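Long-range contacts in Cg7008-pa (Drosophila melanogaster, PDB 2WAC), which cleaves both RNA and DNA as an endonuclease associated with the RNA-induced silencing complex, and through its Tudor domain binds peptides carrying symmetrically dimethylated arginine: residues Ala178-Leu183 / Leu211-Lys215; Leu118-Ala122 / Leu195-Tyr199; Ile12-Phe18 / Leu134-Ser138; Glu115-Ala119 / Pro158-Leu163; Tyr85-Gly89 / Lys110-Thr114. All coordinates share one frame. Residues are numbered along the deposited sequence.

Contact 1 of 5, residues Ala178-Leu183 / Leu211-Lys215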
# COMPACT_ATOMS: atom_id res chain seq x y z
N ALA A 178 -4.29 -17.58 -11.18
CA ALA A 178 -3.88 -18.82 -11.85
C ALA A 178 -3.41 -19.90 -10.88
O ALA A 178 -3.54 -21.10 -11.16
CB ALA A 178 -2.82 -18.53 -12.90
N GLU A 179 -2.85 -19.48 -9.75
CA GLU A 179 -2.41 -20.40 -8.69
C GLU A 179 -3.55 -20.84 -7.77
O GLU A 179 -3.35 -21.66 -6.87
CB GLU A 179 -1.29 -19.77 -7.87
CG GLU A 179 0.06 -19.73 -8.58
CD GLU A 179 1.06 -18.81 -7.91
OE1 GLU A 179 0.67 -18.00 -7.04
OE2 GLU A 179 2.26 -18.90 -8.25
N GLY A 180 -4.75 -20.28 -7.99
CA GLY A 180 -5.94 -20.65 -7.22
C GLY A 180 -5.93 -20.14 -5.79
O GLY A 180 -6.50 -20.77 -4.90
N LEU A 181 -5.31 -18.98 -5.58
CA LEU A 181 -5.18 -18.40 -4.24
C LEU A 181 -6.22 -17.30 -3.98
O LEU A 181 -6.58 -17.04 -2.83
CB LEU A 181 -3.77 -17.86 -4.01
CG LEU A 181 -2.61 -18.86 -4.14
CD1 LEU A 181 -1.28 -18.12 -4.18
CD2 LEU A 181 -2.63 -19.89 -3.00
N VAL A 182 -6.67 -16.67 -5.06
CA VAL A 182 -7.70 -15.62 -4.99
C VAL A 182 -8.76 -15.82 -6.07
O VAL A 182 -8.60 -16.64 -6.98
CB VAL A 182 -7.10 -14.19 -5.12
CG1 VAL A 182 -6.24 -13.83 -3.91
CG2 VAL A 182 -6.31 -14.04 -6.42
N LEU A 183 -9.84 -15.05 -5.96
CA LEU A 183 -10.90 -15.06 -6.96
C LEU A 183 -10.72 -13.91 -7.95
O LEU A 183 -10.16 -12.86 -7.61
CB LEU A 183 -12.28 -14.97 -6.29
CG LEU A 183 -12.67 -16.07 -5.29
CD1 LEU A 183 -13.91 -15.68 -4.50
CD2 LEU A 183 -12.87 -17.41 -5.98
N LEU A 211 -6.42 -26.48 -8.10
CA LEU A 211 -5.38 -25.80 -7.33
C LEU A 211 -5.91 -25.06 -6.11
O LEU A 211 -6.91 -24.34 -6.19
CB LEU A 211 -4.56 -24.85 -8.20
CG LEU A 211 -3.71 -25.48 -9.31
CD1 LEU A 211 -2.79 -24.43 -9.93
CD2 LEU A 211 -2.88 -26.64 -8.76
N ALA A 212 -5.22 -25.26 -4.99
CA ALA A 212 -5.46 -24.53 -3.73
C ALA A 212 -6.92 -24.49 -3.28
O ALA A 212 -7.44 -25.50 -2.81
CB ALA A 212 -4.84 -23.13 -3.79
N ILE A 213 -7.57 -23.34 -3.43
CA ILE A 213 -8.97 -23.17 -3.00
C ILE A 213 -9.94 -24.03 -3.83
O ILE A 213 -11.06 -24.29 -3.39
CB ILE A 213 -9.44 -21.68 -2.99
CG1 ILE A 213 -9.64 -21.14 -4.42
CG2 ILE A 213 -8.48 -20.81 -2.16
CD1 ILE A 213 -10.24 -19.73 -4.49
N TRP A 214 -9.49 -24.47 -5.00
CA TRP A 214 -10.31 -25.31 -5.88
C TRP A 214 -10.01 -26.80 -5.71
O TRP A 214 -10.38 -27.61 -6.57
CB TRP A 214 -10.11 -24.90 -7.35
CG TRP A 214 -10.29 -23.44 -7.61
CD1 TRP A 214 -9.30 -22.53 -7.85
CD2 TRP A 214 -11.52 -22.71 -7.66
NE1 TRP A 214 -9.84 -21.28 -8.05
CE2 TRP A 214 -11.20 -21.36 -7.94
CE3 TRP A 214 -12.87 -23.07 -7.50
CZ2 TRP A 214 -12.18 -20.37 -8.06
CZ3 TRP A 214 -13.84 -22.08 -7.63
CH2 TRP A 214 -13.49 -20.74 -7.90
N LYS A 215 -9.35 -27.17 -4.62
CA LYS A 215 -8.94 -28.56 -4.38
C LYS A 215 -10.10 -29.56 -4.44
O LYS A 215 -9.97 -30.62 -5.05
CB LYS A 215 -8.17 -28.70 -3.06
CG LYS A 215 -7.47 -30.04 -2.88
CD LYS A 215 -6.71 -30.13 -1.57
CE LYS A 215 -6.15 -31.53 -1.37
NZ LYS A 215 -5.37 -31.65 -0.11
O HOH W 1 -8.37 -18.85 -8.80
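After helix 172-178 the chain breaks out of helical geometry at Gly180 in a Schellman motif, and the segment that follows helix 193-208 packs against this helix end in the SN-like part of the extended Tudor domain. Leu211 comes first: its CB lies 3.7 Å from Glu179 O and its CD1 3.6 Å from Ala178 O, so its side chain covers the carbonyls of Ala178 and Glu179 at the end of the helix. Ala212 follows with its methyl aimed at the turn, CB standing 3.1 Å from Gly180 O and 4.0 Å from Leu181 CD2. A side chain at position 180 would collide with Leu211 O, and the positive phi of the motif likewise favours glycine. Ile213 supplies the direct polar link, its N donating to Gly180 O at 3.1 Å with a nearly straight angle of 168°, while its CD1 reaches Leu183 CD2 at 3.8 Å. Trp214, whose indole also rests on helix 193-208, presents its ring edge to Gly180 CA and has CZ2 3.7 Å from Leu183 CD2. The indole nitrogen is joined to the first segment through a water, which accepts from Trp214 NE1 at 2.9 Å and donates to Val182 O at 2.9 Å.

Contact 2 of 5, residues Leu118-Ala122 / Leu195-Tyr199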
# COMPACT_ATOMS: atom_id res chain seq x y z
N LEU A 118 -5.30 -3.78 -5.81
CA LEU A 118 -4.81 -4.77 -6.77
C LEU A 118 -5.96 -5.13 -7.70
O LEU A 118 -6.99 -5.65 -7.27
CB LEU A 118 -4.24 -6.01 -6.07
CG LEU A 118 -3.47 -7.03 -6.93
CD1 LEU A 118 -2.19 -6.43 -7.51
CD2 LEU A 118 -3.15 -8.27 -6.12
N ALA A 119 -5.78 -4.83 -8.99
CA ALA A 119 -6.86 -4.87 -9.97
C ALA A 119 -7.52 -6.24 -10.11
O ALA A 119 -6.84 -7.25 -10.34
CB ALA A 119 -6.37 -4.37 -11.33
N LEU A 120 -8.85 -6.26 -9.96
CA LEU A 120 -9.71 -7.41 -10.27
C LEU A 120 -9.49 -8.66 -9.40
O LEU A 120 -9.90 -9.76 -9.78
CB LEU A 120 -9.62 -7.78 -11.76
CG LEU A 120 -9.79 -6.71 -12.85
CD1 LEU A 120 -9.59 -7.35 -14.21
CD2 LEU A 120 -11.15 -6.02 -12.77
N VAL A 121 -8.88 -8.48 -8.24
CA VAL A 121 -8.61 -9.59 -7.32
C VAL A 121 -9.55 -9.54 -6.12
O VAL A 121 -9.70 -8.50 -5.48
CB VAL A 121 -7.12 -9.58 -6.86
CG1 VAL A 121 -6.92 -10.43 -5.61
CG2 VAL A 121 -6.20 -10.06 -7.98
N ALA A 122 -10.21 -10.66 -5.84
CA ALA A 122 -11.04 -10.80 -4.65
C ALA A 122 -10.46 -11.89 -3.75
O ALA A 122 -10.09 -12.97 -4.23
CB ALA A 122 -12.48 -11.13 -5.02
N LEU A 195 -9.08 -7.55 -19.73
CA LEU A 195 -8.45 -7.96 -18.47
C LEU A 195 -9.39 -8.81 -17.60
O LEU A 195 -8.95 -9.78 -16.99
CB LEU A 195 -7.95 -6.73 -17.69
CG LEU A 195 -6.82 -6.91 -16.67
CD1 LEU A 195 -5.50 -7.29 -17.34
CD2 LEU A 195 -6.64 -5.64 -15.85
N VAL A 196 -10.67 -8.44 -17.56
CA VAL A 196 -11.70 -9.22 -16.84
C VAL A 196 -11.82 -10.63 -17.41
O VAL A 196 -11.83 -11.61 -16.65
CB VAL A 196 -13.08 -8.49 -16.83
CG1 VAL A 196 -14.22 -9.46 -16.51
CG2 VAL A 196 -13.07 -7.33 -15.84
N ASP A 197 -11.89 -10.74 -18.74
CA ASP A 197 -11.97 -12.03 -19.43
C ASP A 197 -10.73 -12.89 -19.17
O ASP A 197 -10.84 -14.09 -18.92
CB ASP A 197 -12.16 -11.83 -20.94
CG ASP A 197 -13.55 -11.30 -21.29
OD1 ASP A 197 -14.46 -11.34 -20.44
OD2 ASP A 197 -13.73 -10.86 -22.44
N GLN A 198 -9.56 -12.26 -19.24
CA GLN A 198 -8.29 -12.96 -19.03
C GLN A 198 -8.16 -13.53 -17.60
O GLN A 198 -7.76 -14.68 -17.43
CB GLN A 198 -7.11 -12.06 -19.40
CG GLN A 198 -6.88 -11.96 -20.91
CD GLN A 198 -6.03 -10.78 -21.34
OE1 GLN A 198 -5.64 -9.94 -20.53
NE2 GLN A 198 -5.74 -10.71 -22.64
N TYR A 199 -8.53 -12.73 -16.61
CA TYR A 199 -8.54 -13.16 -15.20
C TYR A 199 -9.56 -14.27 -14.94
O TYR A 199 -9.31 -15.18 -14.14
CB TYR A 199 -8.80 -11.96 -14.27
CG TYR A 199 -7.58 -11.11 -13.94
CD1 TYR A 199 -7.32 -10.73 -12.62
CD2 TYR A 199 -6.70 -10.68 -14.93
CE1 TYR A 199 -6.22 -9.94 -12.30
CE2 TYR A 199 -5.59 -9.89 -14.62
CZ TYR A 199 -5.36 -9.53 -13.31
OH TYR A 199 -4.27 -8.76 -12.98
O HOH W 2 -4.00 -7.51 -10.56
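Leu120 is central to this contact. It occupies the third position of a type II beta turn from Leu118 to Val121, with a positive phi of 65°, and the turn thrusts its side chain toward helix 193-208. In the mt rotamer the leucine is extended, so that CD1 reaches the helix surface, 3.7 Å from Leu195 CG and 3.8 Å from Val196 CG2. The same CD1 lies over one face of the Tyr199 ring, and Leu120 CB is 3.8 Å from Tyr199 CD1. Leu195 and Tyr199, one helical turn apart, thus receive the leucine together with Val196. The Tyr199 ring, with chi1 at -82°, meets Leu120 over that face and Val121 CG2 at its edge, 4.3 Å from CE1; Ala119 O is 3.4 Å from the same Tyr199 CE1. At the far end of the ring a water donates to both Tyr199 OH, at 2.7 Å, and Ala119 O, at 2.9 Å, while the hydroxyl is also hydrogen-bonded to Asp171. The arrangement fastens the long C-terminal helix of the SN-like domain to the connection between strands 113-118 and 121-122. Its chemistry is that of a buried interface whose direct side-chain contacts are apolar, with one water bridging Tyr199 OH and Ala119 O at the polar rim and Asp171 as a second partner of the hydroxyl.

Contact 3 of 5, residues Ile12-Phe18 / Leu134-Ser138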
# COMPACT_ATOMS: atom_id res chain seq x y z
N ILE A 12 1.49 -3.65 2.35
CA ILE A 12 0.32 -4.40 1.88
C ILE A 12 -0.68 -4.54 3.02
O ILE A 12 -0.31 -4.88 4.14
CB ILE A 12 0.71 -5.78 1.30
CG1 ILE A 12 1.68 -5.61 0.12
CG2 ILE A 12 -0.53 -6.56 0.85
CD1 ILE A 12 2.64 -6.76 -0.07
N THR A 13 -1.95 -4.27 2.72
CA THR A 13 -3.02 -4.37 3.72
C THR A 13 -3.76 -5.70 3.61
O THR A 13 -3.51 -6.48 2.68
CB THR A 13 -4.04 -3.20 3.58
OG1 THR A 13 -4.86 -3.42 2.43
CG2 THR A 13 -3.33 -1.86 3.47
N GLU A 14 -4.67 -5.94 4.54
CA GLU A 14 -5.42 -7.20 4.63
C GLU A 14 -6.51 -7.38 3.56
O GLU A 14 -7.10 -8.46 3.45
CB GLU A 14 -6.01 -7.39 6.04
CG GLU A 14 -6.88 -6.23 6.53
CD GLU A 14 -7.23 -6.34 8.01
OE1 GLU A 14 -7.46 -7.47 8.50
OE2 GLU A 14 -7.30 -5.29 8.68
N THR A 15 -6.76 -6.34 2.77
CA THR A 15 -7.76 -6.39 1.70
C THR A 15 -7.11 -6.36 0.31
O THR A 15 -7.78 -6.14 -0.70
CB THR A 15 -8.78 -5.23 1.81
OG1 THR A 15 -8.09 -3.98 1.72
CG2 THR A 15 -9.55 -5.31 3.13
N LEU A 16 -5.80 -6.60 0.29
CA LEU A 16 -4.99 -6.57 -0.93
C LEU A 16 -4.93 -5.20 -1.63
O LEU A 16 -4.79 -5.12 -2.85
CB LEU A 16 -5.37 -7.69 -1.91
CG LEU A 16 -4.91 -9.11 -1.55
CD1 LEU A 16 -5.49 -10.12 -2.52
CD2 LEU A 16 -3.39 -9.23 -1.54
N THR A 17 -5.06 -4.14 -0.84
CA THR A 17 -4.60 -2.84 -1.29
C THR A 17 -3.12 -2.78 -0.94
O THR A 17 -2.64 -3.55 -0.10
CB THR A 17 -5.39 -1.64 -0.68
OG1 THR A 17 -5.11 -1.52 0.72
CG2 THR A 17 -6.89 -1.81 -0.90
N PHE A 18 -2.38 -1.89 -1.59
CA PHE A 18 -0.95 -1.76 -1.34
C PHE A 18 -0.50 -0.32 -1.53
O PHE A 18 -1.12 0.44 -2.27
CB PHE A 18 -0.14 -2.71 -2.25
CG PHE A 18 -0.31 -2.44 -3.72
CD1 PHE A 18 -1.34 -3.05 -4.44
CD2 PHE A 18 0.56 -1.58 -4.39
CE1 PHE A 18 -1.51 -2.80 -5.80
CE2 PHE A 18 0.40 -1.32 -5.75
CZ PHE A 18 -0.63 -1.93 -6.46
N LEU A 134 -2.40 -13.38 1.13
CA LEU A 134 -1.65 -12.20 1.56
C LEU A 134 -0.16 -12.49 1.73
O LEU A 134 0.68 -11.66 1.41
CB LEU A 134 -2.25 -11.62 2.84
CG LEU A 134 -3.70 -11.12 2.76
CD1 LEU A 134 -4.35 -11.10 4.14
CD2 LEU A 134 -3.79 -9.75 2.10
N ARG A 135 0.14 -13.69 2.23
CA ARG A 135 1.52 -14.17 2.36
C ARG A 135 2.19 -14.32 0.99
O ARG A 135 3.33 -13.89 0.80
CB ARG A 135 1.55 -15.52 3.10
CG ARG A 135 2.93 -15.98 3.53
CD ARG A 135 3.07 -17.50 3.50
NE ARG A 135 2.88 -18.06 2.16
CZ ARG A 135 3.80 -18.03 1.19
NH1 ARG A 135 4.98 -17.48 1.40
NH2 ARG A 135 3.52 -18.56 0.01
N ALA A 136 1.46 -14.91 0.05
CA ALA A 136 1.96 -15.15 -1.30
C ALA A 136 2.24 -13.85 -2.07
O ALA A 136 3.24 -13.75 -2.77
CB ALA A 136 1.00 -16.03 -2.09
N PHE A 137 1.35 -12.87 -1.91
CA PHE A 137 1.48 -11.59 -2.61
C PHE A 137 2.61 -10.74 -2.05
O PHE A 137 3.31 -10.06 -2.80
CB PHE A 137 0.15 -10.82 -2.59
CG PHE A 137 0.19 -9.51 -3.33
CD1 PHE A 137 0.62 -9.45 -4.66
CD2 PHE A 137 -0.21 -8.33 -2.70
CE1 PHE A 137 0.65 -8.23 -5.34
CE2 PHE A 137 -0.18 -7.11 -3.38
CZ PHE A 137 0.25 -7.06 -4.70
N SER A 138 2.78 -10.79 -0.73
CA SER A 138 3.87 -10.09 -0.05
C SER A 138 5.24 -10.64 -0.44
O SER A 138 6.19 -9.88 -0.62
CB SER A 138 3.68 -10.14 1.47
OG SER A 138 4.74 -9.48 2.13
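Strands 5-12 and 17-22 are joined by a type I beta turn from Thr13 to Leu16, closed at its base by Thr13 N donating to Thr17 O at 3.0 Å. This hairpin lies against one side of helix 127-141, with Ile12 CA 7.0 Å from Ser138 CA and Glu14 CA 7.0 Å from Leu134 CA. Leu16, the last residue of the turn, at positive phi, turns its side chain to the helix: its CD2 is 3.5 Å from Phe137 CD2 and 3.7 Å from Leu134 CD2. Leu134 CD2 also packs under the turn, 3.3 Å from Thr13 O. Ile12 straddles the next step of the helix, CG2 at the edge of the Phe137 ring, 4.0 Å from CD2, and CD1 3.5 Å from Ser138 CA. Phe18 CD1 comes within 4.3 Å of Phe137 CZ. Beyond the hairpin, Phe137 and Phe18 both touch Leu118 of strand 113-118 and Leu163 of strand 159-164, so the helix packs over the barrel of the SN-like domain.

Contact 4 of 5, residues Glu115-Ala119 / Pro158-Leu163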
# COMPACT_ATOMS: atom_id res chain seq x y z
N GLU A 115 -1.61 4.70 -2.25
CA GLU A 115 -2.39 3.47 -2.12
C GLU A 115 -3.11 3.10 -3.42
O GLU A 115 -3.66 3.96 -4.10
CB GLU A 115 -3.39 3.58 -0.97
CG GLU A 115 -4.00 2.23 -0.56
CD GLU A 115 -4.92 2.33 0.65
OE1 GLU A 115 -5.23 3.45 1.10
OE2 GLU A 115 -5.34 1.26 1.14
N TYR A 116 -3.10 1.81 -3.74
CA TYR A 116 -3.81 1.26 -4.89
C TYR A 116 -4.56 0.00 -4.50
O TYR A 116 -4.19 -0.67 -3.53
CB TYR A 116 -2.83 0.90 -6.02
CG TYR A 116 -1.98 2.05 -6.51
CD1 TYR A 116 -2.44 2.89 -7.52
CD2 TYR A 116 -0.72 2.30 -5.96
CE1 TYR A 116 -1.67 3.95 -7.97
CE2 TYR A 116 0.06 3.36 -6.41
CZ TYR A 116 -0.43 4.18 -7.42
OH TYR A 116 0.33 5.23 -7.87
N ALA A 117 -5.60 -0.33 -5.26
CA ALA A 117 -6.25 -1.63 -5.15
C ALA A 117 -5.65 -2.55 -6.20
O ALA A 117 -5.50 -2.16 -7.36
CB ALA A 117 -7.75 -1.49 -5.35
N LEU A 118 -5.30 -3.78 -5.81
CA LEU A 118 -4.81 -4.77 -6.77
C LEU A 118 -5.96 -5.13 -7.70
O LEU A 118 -6.99 -5.65 -7.27
CB LEU A 118 -4.24 -6.01 -6.07
CG LEU A 118 -3.47 -7.03 -6.93
CD1 LEU A 118 -2.19 -6.43 -7.51
CD2 LEU A 118 -3.15 -8.27 -6.12
N ALA A 119 -5.78 -4.83 -8.99
CA ALA A 119 -6.86 -4.87 -9.97
C ALA A 119 -7.52 -6.24 -10.11
O ALA A 119 -6.84 -7.25 -10.34
CB ALA A 119 -6.37 -4.37 -11.33
N PRO A 158 -8.71 4.22 -3.41
CA PRO A 158 -7.54 3.82 -4.20
C PRO A 158 -7.87 3.34 -5.62
O PRO A 158 -8.80 2.56 -5.82
CB PRO A 158 -6.94 2.67 -3.38
CG PRO A 158 -7.37 2.94 -1.99
CD PRO A 158 -8.76 3.50 -2.11
N ASN A 159 -7.10 3.83 -6.60
CA ASN A 159 -7.27 3.43 -8.00
C ASN A 159 -6.87 1.97 -8.22
O ASN A 159 -6.01 1.44 -7.51
CB ASN A 159 -6.46 4.35 -8.92
CG ASN A 159 -6.93 5.80 -8.88
OD1 ASN A 159 -8.07 6.08 -8.52
ND2 ASN A 159 -6.05 6.72 -9.26
N LEU A 160 -7.49 1.33 -9.20
CA LEU A 160 -7.15 -0.05 -9.58
C LEU A 160 -5.84 -0.09 -10.36
O LEU A 160 -5.66 0.67 -11.31
CB LEU A 160 -8.28 -0.68 -10.42
CG LEU A 160 -9.44 -1.43 -9.75
CD1 LEU A 160 -10.18 -0.58 -8.73
CD2 LEU A 160 -10.41 -1.95 -10.81
N ALA A 161 -4.93 -0.96 -9.94
CA ALA A 161 -3.62 -1.07 -10.57
C ALA A 161 -3.15 -2.52 -10.72
O ALA A 161 -3.39 -3.35 -9.84
CB ALA A 161 -2.58 -0.26 -9.80
N THR A 162 -2.50 -2.82 -11.84
CA THR A 162 -1.79 -4.09 -11.98
C THR A 162 -0.32 -3.90 -11.63
O THR A 162 0.21 -2.79 -11.72
CB THR A 162 -1.90 -4.68 -13.41
OG1 THR A 162 -1.50 -3.71 -14.38
CG2 THR A 162 -3.33 -5.15 -13.70
N LEU A 163 0.32 -4.99 -11.21
CA LEU A 163 1.75 -5.01 -10.93
C LEU A 163 2.41 -6.09 -11.76
O LEU A 163 1.90 -7.21 -11.86
CB LEU A 163 2.02 -5.23 -9.43
CG LEU A 163 1.54 -4.17 -8.43
CD1 LEU A 163 1.88 -4.61 -7.01
CD2 LEU A 163 2.15 -2.80 -8.73
O HOH W 3 -4.60 5.44 -6.10
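Ala117 and Ala119 both pack on Leu160: Ala117 CB lies 4.3 Å from Leu160 CD1, and Ala119 CB is 4.3 Å from Leu160 CB and 3.9 Å from Thr162 CG2. Tyr116 and Ala161 also meet, through Tyr116 CD1 and Ala161 CB at 3.9 Å, while Leu118 CD1 approaches Leu163 CG at 4.5 Å, where both leucines also touch Phe137 of helix 127-141. Backbone bonds run between these side chains: Ala117 N donates to Asn159 O, Ala161 N to Ala117 O and Ala119 N to Ala161 O, each at 2.9 Å. Alternation of donor and acceptor on Ala117 and Ala161 is the parallel beta pattern, and it makes strands 113-118 and 159-164 the parallel pair in the otherwise antiparallel five-stranded barrel of the SN-like domain, a barrel like that of the OB fold. The short strand segments cross at -67°, in keeping with strong twist and coiling. Toward the start of the pairing, Pro158 CB packs 3.6 Å from Glu115 O and its CG 3.7 Å from Glu115 CD. There the strands separate enough to admit a water, which donates to Glu115 O at 2.7 Å and accepts from Asn159 N at 3.0 Å. Glu115 OE2 turns to Thr17 of the adjacent strand.

Contact 5 of 5, residues Tyr85-Gly89 / Lys110-Thr114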
# COMPACT_ATOMS: atom_id res chain seq x y z
N TYR A 85 1.49 6.70 8.25
CA TYR A 85 2.82 7.15 7.83
C TYR A 85 2.84 7.34 6.32
O TYR A 85 3.01 6.39 5.56
CB TYR A 85 3.91 6.19 8.34
CG TYR A 85 3.98 6.17 9.85
CD1 TYR A 85 4.65 7.19 10.54
CD2 TYR A 85 3.36 5.17 10.59
CE1 TYR A 85 4.71 7.19 11.93
CE2 TYR A 85 3.42 5.16 11.98
CZ TYR A 85 4.09 6.18 12.65
OH TYR A 85 4.16 6.19 14.02
N ILE A 86 2.66 8.60 5.91
CA ILE A 86 2.30 8.95 4.52
C ILE A 86 3.35 8.64 3.46
O ILE A 86 3.04 8.58 2.27
CB ILE A 86 1.86 10.44 4.40
CG1 ILE A 86 2.95 11.39 4.92
CG2 ILE A 86 0.52 10.67 5.11
CD1 ILE A 86 2.89 12.80 4.33
N ASP A 87 4.60 8.45 3.88
CA ASP A 87 5.68 8.18 2.94
C ASP A 87 5.97 6.68 2.79
O ASP A 87 6.82 6.29 1.98
CB ASP A 87 6.93 8.96 3.34
CG ASP A 87 6.73 10.46 3.27
OD1 ASP A 87 6.03 10.94 2.35
OD2 ASP A 87 7.28 11.18 4.14
N TYR A 88 5.25 5.85 3.55
CA TYR A 88 5.48 4.40 3.59
C TYR A 88 4.20 3.57 3.46
O TYR A 88 4.18 2.56 2.75
CB TYR A 88 6.26 4.01 4.84
CG TYR A 88 7.61 4.67 4.91
CD1 TYR A 88 8.72 4.08 4.30
CD2 TYR A 88 7.78 5.90 5.55
CE1 TYR A 88 9.97 4.70 4.34
CE2 TYR A 88 9.02 6.52 5.60
CZ TYR A 88 10.11 5.92 4.99
OH TYR A 88 11.33 6.54 5.04
N GLY A 89 3.15 3.97 4.17
CA GLY A 89 1.85 3.31 4.05
C GLY A 89 1.34 2.57 5.27
O GLY A 89 0.16 2.21 5.31
N LYS A 110 4.28 16.32 -1.49
CA LYS A 110 3.18 15.36 -1.52
C LYS A 110 3.65 14.05 -0.89
O LYS A 110 4.85 13.78 -0.86
CB LYS A 110 2.72 15.11 -2.97
CG LYS A 110 2.41 16.37 -3.79
CD LYS A 110 3.58 16.77 -4.70
CE LYS A 110 4.45 17.85 -4.06
NZ LYS A 110 5.90 17.65 -4.36
N PRO A 111 2.71 13.23 -0.39
CA PRO A 111 3.09 11.93 0.18
C PRO A 111 3.91 11.08 -0.80
O PRO A 111 3.58 11.01 -1.99
CB PRO A 111 1.75 11.26 0.46
CG PRO A 111 0.81 12.40 0.69
CD PRO A 111 1.25 13.46 -0.28
N TYR A 112 4.98 10.46 -0.31
CA TYR A 112 5.86 9.65 -1.16
C TYR A 112 5.38 8.22 -1.40
O TYR A 112 5.98 7.48 -2.18
CB TYR A 112 7.32 9.70 -0.67
CG TYR A 112 8.00 11.00 -1.03
CD1 TYR A 112 8.37 11.26 -2.35
CD2 TYR A 112 8.25 11.97 -0.07
CE1 TYR A 112 8.98 12.46 -2.70
CE2 TYR A 112 8.87 13.17 -0.41
CZ TYR A 112 9.23 13.41 -1.73
OH TYR A 112 9.84 14.59 -2.07
N ALA A 113 4.28 7.85 -0.74
CA ALA A 113 3.62 6.57 -1.00
C ALA A 113 2.16 6.79 -1.41
O ALA A 113 1.49 7.69 -0.89
CB ALA A 113 3.70 5.66 0.22
N THR A 114 1.68 5.97 -2.34
CA THR A 114 0.31 6.06 -2.85
C THR A 114 -0.37 4.70 -2.74
O THR A 114 0.21 3.68 -3.10
CB THR A 114 0.30 6.54 -4.33
OG1 THR A 114 1.07 7.74 -4.45
CG2 THR A 114 -1.12 6.80 -4.82
O HOH W 4 0.47 8.01 1.71
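Asp87, Ile86 and Ala113 bear most of this contact. Asp87 carries the strongest bond across it: Tyr112 N donates to Asp87 OD1 at 2.9 Å and 164°, and the same oxygen lies at the edge of the Tyr112 ring, 3.4 Å from CD2. OD1 also forms a salt bridge with Arg70, whose guanidinium bonds Lys110 O as well, so one arginine of strand 68-77 serves both segments. Ile86 packs its CB 4.0 Å from Pro111 CB, while its carbonyl points to residues 110-114; Ile86 O takes a weak hydrogen bond from Ala113 N at 3.3 Å and a second from a water at 2.7 Å, which also donates to Ala113 O at 2.8 Å. Residues 85-89 form the tight turn between strands 80-85 and 91-95 of the Tudor barrel, within the region involved in dimethylarginine binding, and residues 110-114 lead into strand 113-118 of the SN-like barrel. The contact therefore joins the two halves of the extended Tudor domain. Ala113 fits its methyl against the turn, with CB 3.6 Å from Asp87 C, 3.7 Å from Tyr88 N and 4.3 Å from Gly89 N. The turn itself is closed by Gly89 N and Tyr88 N, both donating to Tyr85 O, at 2.8 and 3.1 Å.

In the fold
Strand 113-118 runs through contacts 5 and 4 and ends in contact 2. Contact 5 sits at its start, with its residues 85-89 inside the dimethylarginine-binding region of the Tudor barrel, while contact 4 lies farther along, its centre about 15 Å from that of contact 5. Contacts 4 and 2 share Leu118 and Ala119, where the strand gives way to the turn facing helix 193-208, and their centres are about 11 Å apart. Contact 3 joins contact 4 on the neighbouring strand, with Phe18 O 2.8 Å from Tyr116 N, a probable hydrogen bond. Contact 1 touches contact 2 through Leu183 N and Ala122 O, 2.7 Å apart, yet its centre is about 32 Å from that of contact 5.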